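PDB 4G9E: Alpha/beta hydrolase fold protein, which opens the lactone ring of N-acyl homoserine lactones, signals of bacterial quorum sensing, probably by hydrolysing the ester bond. Local coordinates for residues Ala38-Ala41 with Pro42-Glu45; Glu86-Gln90 with Leu91-Asp95; Ile109-Ile112 with Ala113-Glu117. All blocks are in the same frame, centred on the assembly; numbering follows the deposited sequence. Where two conformers were deposited one is given.

Interaction 1: residues Ala38-Ala41 with Pro42-Glu45; sequences AIFA and PQLE
The phenyl ring of Phe40 and the carboxamide of Gln43 meet at the ring's rim: Gln43 OE1 lies near the ring plane, 4.0 Å from Phe40 CD1, with amide and ring planes 73° apart. Over one face of the ring lies the preceding side chain, Ile39, whose CG2 sits above the ring centre; the ring of Phe251 also meets it, the two planes at about 60°. Gln43 reaches the rim because its chain folds at chi2 (71°), which turns the amide back toward the start of the helix. Its NE2 is held by two acceptors, Asp259 OD1 and Phe251 O, and this fixes the rotation of the amide. OE1 is buried with no hydrogen-bond partner in the model; the ring edge is at most a weak electrostatic neighbour.

Phe40 occupies the N-cap position, and here its backbone carbonyl does the work. Phe40 O receives Leu44 N at 2.9 Å in an almost straight bond and takes a weak second bond from Gln43 N. One residue further on, Glu45 N bonds to Ala41 O, also at 2.9 Å. Proline suits position 42, since a residue in the first turn of a helix needs no N-H; the peptide link brings Pro42 CD close to Ala41 CB, 3.5 Å away. Leu44 leans back over the first turn, with CD1 4.4 Å from Phe40 CB, while the carboxylate of the exposed Glu45 passes beside the small Ala41 methyl.

Helix 41-45 thus lies against the central sheet by its apolar side: Leu44 rests on Val54 and Ala56 of strand 52-57, and Phe40 packs on Met29 of strand 24-30 and Trp101 of strand 97-101, its side chain about 10 Å from the bound N-butanoyl-L-homoserine.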
loop_
_atom_site.group_PDB
_atom_site.type_symbol
_atom_site.label_atom_id
_atom_site.label_comp_id
_atom_site.label_asym_id
_atom_site.label_seq_id
_atom_site.Cartn_x
_atom_site.Cartn_y
_atom_site.Cartn_z
ATOM N N ALA A 38 1.350 10.499 4.350
ATOM C CA ALA A 38 2.329 11.577 4.192
ATOM C C ALA A 38 3.585 11.104 3.458
ATOM O O ALA A 38 4.299 11.907 2.855
ATOM C CB ALA A 38 2.689 12.158 5.552
ATOM N N ILE A 39 3.841 9.796 3.491
ATOM C CA ILE A 39 5.017 9.213 2.840
ATOM C C ILE A 39 4.969 9.411 1.324
ATOM O O ILE A 39 5.993 9.347 0.644
ATOM C CB ILE A 39 5.158 7.695 3.186
ATOM C CG1 ILE A 39 6.605 7.211 3.030
ATOM C CG2 ILE A 39 4.212 6.843 2.357
ATOM C CD1 ILE A 39 7.560 7.754 4.066
ATOM N N PHE A 40 3.774 9.663 0.797
ATOM C CA PHE A 40 3.578 9.820 -0.642
ATOM C C PHE A 40 3.693 11.269 -1.109
ATOM O O PHE A 40 3.246 11.619 -2.201
ATOM C CB PHE A 40 2.234 9.224 -1.060
ATOM C CG PHE A 40 2.128 7.752 -0.786
ATOM C CD1 PHE A 40 3.097 6.876 -1.252
ATOM C CD2 PHE A 40 1.066 7.238 -0.054
ATOM C CE1 PHE A 40 3.011 5.517 -1.010
ATOM C CE2 PHE A 40 0.974 5.878 0.194
ATOM C CZ PHE A 40 1.941 5.014 -0.281
ATOM N N ALA A 41 4.317 12.106 -0.290
ATOM C CA ALA A 41 4.608 13.484 -0.678
ATOM C C ALA A 41 5.119 13.640 -2.121
ATOM O O ALA A 41 4.694 14.551 -2.823
ATOM C CB ALA A 41 5.590 14.114 0.308
ATOM N N PRO A 42 6.050 12.774 -2.570
ATOM C CA PRO A 42 6.552 12.996 -3.939
ATOM C C PRO A 42 5.457 12.911 -5.004
ATOM O O PRO A 42 5.505 13.633 -5.999
ATOM C CB PRO A 42 7.568 11.865 -4.130
ATOM C CG PRO A 42 8.014 11.522 -2.745
ATOM C CD PRO A 42 6.795 11.710 -1.878
ATOM N N GLN A 43 4.485 12.029 -4.792
ATOM C CA GLN A 43 3.374 11.878 -5.717
ATOM C C GLN A 43 2.312 12.942 -5.478
ATOM O O GLN A 43 1.840 13.562 -6.428
ATOM C CB GLN A 43 2.784 10.472 -5.629
ATOM C CG GLN A 43 3.681 9.408 -6.242
ATOM C CD GLN A 43 4.926 9.138 -5.420
ATOM O OE1 GLN A 43 4.850 9.004 -4.202
ATOM N NE2 GLN A 43 6.074 9.059 -6.084
ATOM N N LEU A 44 1.948 13.168 -4.220
ATOM C CA LEU A 44 0.958 14.189 -3.890
ATOM C C LEU A 44 1.326 15.555 -4.449
ATOM O O LEU A 44 0.482 16.250 -5.002
ATOM C CB LEU A 44 0.787 14.303 -2.375
ATOM C CG LEU A 44 -0.026 13.199 -1.695
ATOM C CD1 LEU A 44 0.310 13.115 -0.214
ATOM C CD2 LEU A 44 -1.522 13.423 -1.902
ATOM N N GLU A 45 2.589 15.931 -4.286
ATOM C CA GLU A 45 3.048 17.284 -4.581
ATOM C C GLU A 45 3.712 17.426 -5.949
ATOM O O GLU A 45 3.981 18.539 -6.399
ATOM C CB GLU A 45 4.029 17.741 -3.503
ATOM C CG GLU A 45 3.458 17.731 -2.099
ATOM C CD GLU A 45 4.502 18.061 -1.050
ATOM O OE1 GLU A 45 5.638 18.418 -1.434
ATOM O OE2 GLU A 45 4.187 17.955 0.154
#

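Interaction 2: residues Glu86-Gln90 with Leu91-Asp95; sequences EVMQQ and LGIAD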
loop_
_atom_site.group_PDB
_atom_site.type_symbol
_atom_site.label_atom_id
_atom_site.label_comp_id
_atom_site.label_asym_id
_atom_site.label_seq_id
_atom_site.Cartn_x
_atom_site.Cartn_y
_atom_site.Cartn_z
ATOM N N GLU A 86 -14.861 1.964 2.716
ATOM C CA GLU A 86 -15.766 2.911 3.365
ATOM C C GLU A 86 -15.324 4.361 3.123
ATOM O O GLU A 86 -16.146 5.248 2.879
ATOM C CB GLU A 86 -15.877 2.609 4.868
ATOM C CG GLU A 86 -16.780 3.577 5.622
ATOM C CD GLU A 86 -16.945 3.233 7.092
ATOM O OE1 GLU A 86 -16.383 2.219 7.545
ATOM O OE2 GLU A 86 -17.651 3.984 7.798
ATOM N N VAL A 87 -14.021 4.604 3.195
ATOM C CA VAL A 87 -13.487 5.926 2.883
ATOM C C VAL A 87 -13.871 6.334 1.460
ATOM O O VAL A 87 -14.373 7.437 1.229
ATOM C CB VAL A 87 -11.953 5.968 3.075
ATOM C CG1 VAL A 87 -11.338 7.180 2.367
ATOM C CG2 VAL A 87 -11.613 5.958 4.563
ATOM N N MET A 88 -13.653 5.441 0.501
ATOM C CA MET A 88 -13.968 5.766 -0.889
ATOM C C MET A 88 -15.473 5.984 -1.094
ATOM O O MET A 88 -15.874 6.825 -1.896
ATOM C CB MET A 88 -13.407 4.708 -1.843
ATOM C CG MET A 88 -11.884 4.571 -1.790
ATOM S SD MET A 88 -10.967 6.113 -2.042
ATOM C CE MET A 88 -11.191 6.313 -3.803
ATOM N N GLN A 89 -16.300 5.210 -0.354
ATOM C CA GLN A 89 -17.753 5.413 -0.362
ATOM C C GLN A 89 -18.070 6.836 0.115
ATOM O O GLN A 89 -18.884 7.537 -0.524
ATOM C CB GLN A 89 -18.419 4.367 0.542
ATOM C CG GLN A 89 -19.939 4.344 0.495
ATOM C CD GLN A 89 -20.400 3.826 -0.860
ATOM O OE1 GLN A 89 -21.244 4.437 -1.526
ATOM N NE2 GLN A 89 -19.852 2.657 -1.265
ATOM N N GLN A 90 -17.509 7.249 1.227
ATOM C CA GLN A 90 -17.769 8.589 1.754
ATOM C C GLN A 90 -17.276 9.675 0.799
ATOM O O GLN A 90 -17.910 10.720 0.644
ATOM C CB GLN A 90 -17.146 8.773 3.142
ATOM C CG GLN A 90 -17.854 7.989 4.243
ATOM C CD GLN A 90 -17.509 8.488 5.635
ATOM O OE1 GLN A 90 -16.970 9.578 5.798
ATOM N NE2 GLN A 90 -17.818 7.687 6.647
ATOM N N LEU A 91 -16.146 9.421 0.152
ATOM C CA LEU A 91 -15.595 10.369 -0.804
ATOM C C LEU A 91 -16.362 10.354 -2.123
ATOM O O LEU A 91 -16.168 11.229 -2.969
ATOM C CB LEU A 91 -14.119 10.074 -1.074
ATOM C CG LEU A 91 -13.143 10.216 0.090
ATOM C CD1 LEU A 91 -11.727 9.909 -0.391
ATOM C CD2 LEU A 91 -13.218 11.608 0.687
ATOM N N GLY A 92 -17.216 9.350 -2.304
ATOM C CA GLY A 92 -18.041 9.247 -3.495
ATOM C C GLY A 92 -17.301 8.850 -4.761
ATOM O O GLY A 92 -17.692 9.260 -5.857
ATOM N N ILE A 93 -16.248 8.048 -4.617
ATOM C CA ILE A 93 -15.399 7.659 -5.741
ATOM C C ILE A 93 -15.315 6.143 -5.840
ATOM O O ILE A 93 -14.718 5.498 -4.981
ATOM C CB ILE A 93 -13.988 8.235 -5.575
ATOM C CG1 ILE A 93 -14.052 9.760 -5.542
ATOM C CG2 ILE A 93 -13.067 7.750 -6.693
ATOM C CD1 ILE A 93 -12.742 10.407 -5.186
ATOM N N ALA A 94 -15.889 5.574 -6.893
ATOM C CA ALA A 94 -15.983 4.123 -7.023
ATOM C C ALA A 94 -14.951 3.511 -7.973
ATOM O O ALA A 94 -14.754 2.298 -7.971
ATOM C CB ALA A 94 -17.390 3.728 -7.454
ATOM N N ASP A 95 -14.291 4.340 -8.780
ATOM C CA ASP A 95 -13.462 3.826 -9.872
ATOM C C ASP A 95 -12.004 4.267 -9.820
ATOM O O ASP A 95 -11.355 4.444 -10.855
ATOM C CB ASP A 95 -14.075 4.206 -11.221
ATOM C CG ASP A 95 -14.128 5.702 -11.437
ATOM O OD1 ASP A 95 -13.877 6.470 -10.484
ATOM O OD2 ASP A 95 -14.436 6.115 -12.573
#
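Leu91 drops one branch into the notch that Val87 and Met88 form at the end of helix 77-91. Its CD1 lies 3.9 Å from Val87 CG1 and also touches Met88 SD at 4.2 Å, and its stem runs alongside Val87, both side chains pointing the same way. The stem is pressed close to the backbone as well, CG of Leu91 standing 3.2 Å from Val87 O, the carbonyl that also accepts Leu91 N. Exposed Gln90 extends instead to strand 4-10, its NE2 bonded to Glu9 O.

The second bump is the methyl end of Met88. Bends at chi2 (-54°) and chi3 (-74°) curl the flexible thioether round until CE meets the beta-branched Ile93 at CG2, 3.7 Å away, the two side chains crossing at a slant. With the far branches gone, an alanine in place of Leu91 would probably leave a gap beside Val87 and Met88 and set the sulfur arm of Met88 freer to turn.

Between these apolar pairs the chain leaves the helix through a Schellman motif. Gly92 turns to positive phi (73°), a conformation that glycine takes readily, and Ile93 N reaches back to Met88 O at 3.0 Å in a nearly straight bond. Gly92 N bonds to Gln89 O from well above the carbonyl plane.

The side-chain pairs are apolar: Met88, Leu91 and Ile93 rest on Ile55 of strand 52-57, Val87 on Leu8 of strand 4-10. Directional backbone bonds to Val87 O, Met88 O and Gln89 O thus set the path of the turn, while non-directional apolar contacts seat it on the sheet.

Interaction 3: residues Ile109-Ile112 with Ala113-Glu117; sequences IEMI and ARYPE
Met111 O is gripped by two backbone N-H groups as helix 103-111 runs out: Arg114 N lies 3.0 Å from it, well above the carbonyl plane, and Tyr115 N adds a weak bond. The carbonyl one residue earlier is taken by a side chain. Arg114 reaches back with an extended chain from CG to NE and places NH1 2.8 Å from Glu110 O; that oxygen lies at the guanidinium edge, only 1° out of its plane, although the nitrogen approaches from above the carbonyl plane. A positive guanidinium suits this spot, because the carbonyl end of a helix carries partial negative charge. A second guanidinium nitrogen, NE, forms a salt bridge with Asp82, which helps to orient the group. The carboxylate of Glu110, in the conformer given, turns to other partners, OE1 bonding to Gly198 N and OE2 to Gln200 NE2.

Water completes the ending. One molecule donates to Ile109 O at 2.8 Å and accepts from Ala113 N at 2.9 Å, standing in for a direct helical bond, and another donates to both Ile112 O and Tyr115 O, bridging the turn that follows.

On the buried side, the Met111 methyl lies over one face of the Tyr115 ring, Met111 CE being 4.1 Å from Tyr115 CG. The ring swings away from the backbone N of Tyr115 (chi1 -168°) and runs alongside the methionine toward the preceding connection, where OH bonds to Ile93 O and Ala96 N. A long amphipathic tyrosine suits this double task.

The whole is the outgoing half of a beta-alpha-beta crossover: in the alpha/beta hydrolase fold this helix follows the strand and probable nucleophile elbow, and the turn leads into parallel strand 120-124.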
loop_
_atom_site.group_PDB
_atom_site.type_symbol
_atom_site.label_atom_id
_atom_site.label_comp_id
_atom_site.label_asym_id
_atom_site.label_seq_id
_atom_site.Cartn_x
_atom_site.Cartn_y
_atom_site.Cartn_z
ATOM N N ILE A 109 -5.132 -5.838 -2.598
ATOM C CA ILE A 109 -5.572 -7.149 -3.063
ATOM C C ILE A 109 -6.911 -7.534 -2.408
ATOM O O ILE A 109 -7.828 -8.022 -3.077
ATOM C CB ILE A 109 -4.485 -8.226 -2.819
ATOM C CG1 ILE A 109 -3.235 -7.937 -3.662
ATOM C CG2 ILE A 109 -5.038 -9.627 -3.110
ATOM C CD1 ILE A 109 -2.039 -8.789 -3.282
ATOM N N GLU A 110 -7.029 -7.308 -1.101
ATOM C CA GLU A 110 -8.291 -7.573 -0.419
ATOM C C GLU A 110 -9.404 -6.605 -0.860
ATOM O O GLU A 110 -10.581 -6.919 -0.717
ATOM C CB GLU A 110 -8.106 -7.583 1.101
ATOM C CG GLU A 110 -7.093 -8.616 1.615
ATOM C CD GLU A 110 -7.510 -10.061 1.375
ATOM O OE1 GLU A 110 -8.717 -10.328 1.214
ATOM O OE2 GLU A 110 -6.614 -10.931 1.341
ATOM N N MET A 111 -9.041 -5.453 -1.421
ATOM C CA MET A 111 -10.049 -4.532 -1.935
ATOM C C MET A 111 -10.655 -4.973 -3.257
ATOM O O MET A 111 -11.715 -4.490 -3.631
ATOM C CB MET A 111 -9.507 -3.111 -2.086
ATOM C CG MET A 111 -9.323 -2.379 -0.788
ATOM S SD MET A 111 -8.735 -0.689 -1.021
ATOM C CE MET A 111 -10.184 0.116 -1.685
ATOM N N ILE A 112 -9.998 -5.874 -3.975
ATOM C CA ILE A 112 -10.506 -6.266 -5.285
ATOM C C ILE A 112 -11.953 -6.748 -5.180
ATOM O O ILE A 112 -12.801 -6.366 -5.984
ATOM C CB ILE A 112 -9.592 -7.306 -5.966
ATOM C CG1 ILE A 112 -8.233 -6.676 -6.304
ATOM C CG2 ILE A 112 -10.251 -7.882 -7.217
ATOM C CD1 ILE A 112 -7.202 -7.665 -6.784
ATOM N N ALA A 113 -12.250 -7.559 -4.171
ATOM C CA ALA A 113 -13.598 -8.091 -4.006
ATOM C C ALA A 113 -14.597 -7.055 -3.495
ATOM O O ALA A 113 -15.800 -7.200 -3.691
ATOM C CB ALA A 113 -13.565 -9.268 -3.060
ATOM N N ARG A 114 -14.099 -6.033 -2.817
ATOM C CA ARG A 114 -14.927 -5.057 -2.122
ATOM C C ARG A 114 -15.192 -3.786 -2.915
ATOM O O ARG A 114 -16.111 -3.041 -2.593
ATOM C CB ARG A 114 -14.257 -4.679 -0.799
ATOM C CG ARG A 114 -14.150 -5.843 0.177
ATOM C CD ARG A 114 -13.321 -5.474 1.403
ATOM N NE ARG A 114 -13.474 -6.493 2.432
ATOM C CZ ARG A 114 -12.797 -7.634 2.479
ATOM N NH1 ARG A 114 -11.861 -7.902 1.581
ATOM N NH2 ARG A 114 -13.052 -8.510 3.443
ATOM N N TYR A 115 -14.365 -3.547 -3.931
ATOM C CA TYR A 115 -14.316 -2.280 -4.651
ATOM C C TYR A 115 -14.307 -2.622 -6.136
ATOM O O TYR A 115 -13.281 -2.529 -6.806
ATOM C CB TYR A 115 -13.058 -1.523 -4.224
ATOM C CG TYR A 115 -12.979 -0.075 -4.659
ATOM C CD1 TYR A 115 -13.861 0.879 -4.162
ATOM C CD2 TYR A 115 -11.997 0.348 -5.544
ATOM C CE1 TYR A 115 -13.787 2.209 -4.559
ATOM C CE2 TYR A 115 -11.909 1.680 -5.939
ATOM C CZ TYR A 115 -12.802 2.603 -5.444
ATOM O OH TYR A 115 -12.703 3.916 -5.841
ATOM N N PRO A 116 -15.471 -3.048 -6.646
ATOM C CA PRO A 116 -15.571 -3.746 -7.930
ATOM C C PRO A 116 -15.261 -2.895 -9.155
ATOM O O PRO A 116 -14.949 -3.457 -10.200
ATOM C CB PRO A 116 -17.037 -4.215 -7.955
ATOM C CG PRO A 116 -17.749 -3.256 -7.067
ATOM C CD PRO A 116 -16.775 -2.997 -5.957
ATOM N N GLU A 117 -15.336 -1.588 -9.035
ATOM C CA GLU A 117 -15.058 -0.715 -10.190
ATOM C C GLU A 117 -13.611 -0.185 -10.206
ATOM O O GLU A 117 -13.271 0.680 -11.028
ATOM C CB GLU A 117 -16.077 0.411 -10.276
ATOM C CG GLU A 117 -17.482 -0.056 -10.658
ATOM C CD GLU A 117 -17.635 -0.464 -12.176
ATOM O OE1 GLU A 117 -16.658 -0.385 -12.986
ATOM O OE2 GLU A 117 -18.764 -0.885 -12.556
HETATM O O HOH W 1 -10.310 -9.399 -2.981
HETATM O O HOH W 2 -12.113 -4.714 -8.051
#

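In the fold
Interaction 1 starts a helix, whereas interactions 2 and 3 finish two others, and all three touch strand 24-30 of the central sheet. At 38-45 the carbonyls of Phe40 and Ala41 receive the first helical N-H groups; at 86-95 a glycine closes the last turn without help from a side chain; at 109-117 backbone bonds, an arginine and waters together do so. Each mixes buried and exposed residues, interaction 1 being somewhat more buried, with four of its seven touching residues inside against three in the others. It also stands apart, its centre 20 and 24 Å from theirs. Interactions 2 and 3, with centres 12 Å apart, touch directly, the tyrosine of interaction 3 reaching the turn of interaction 2.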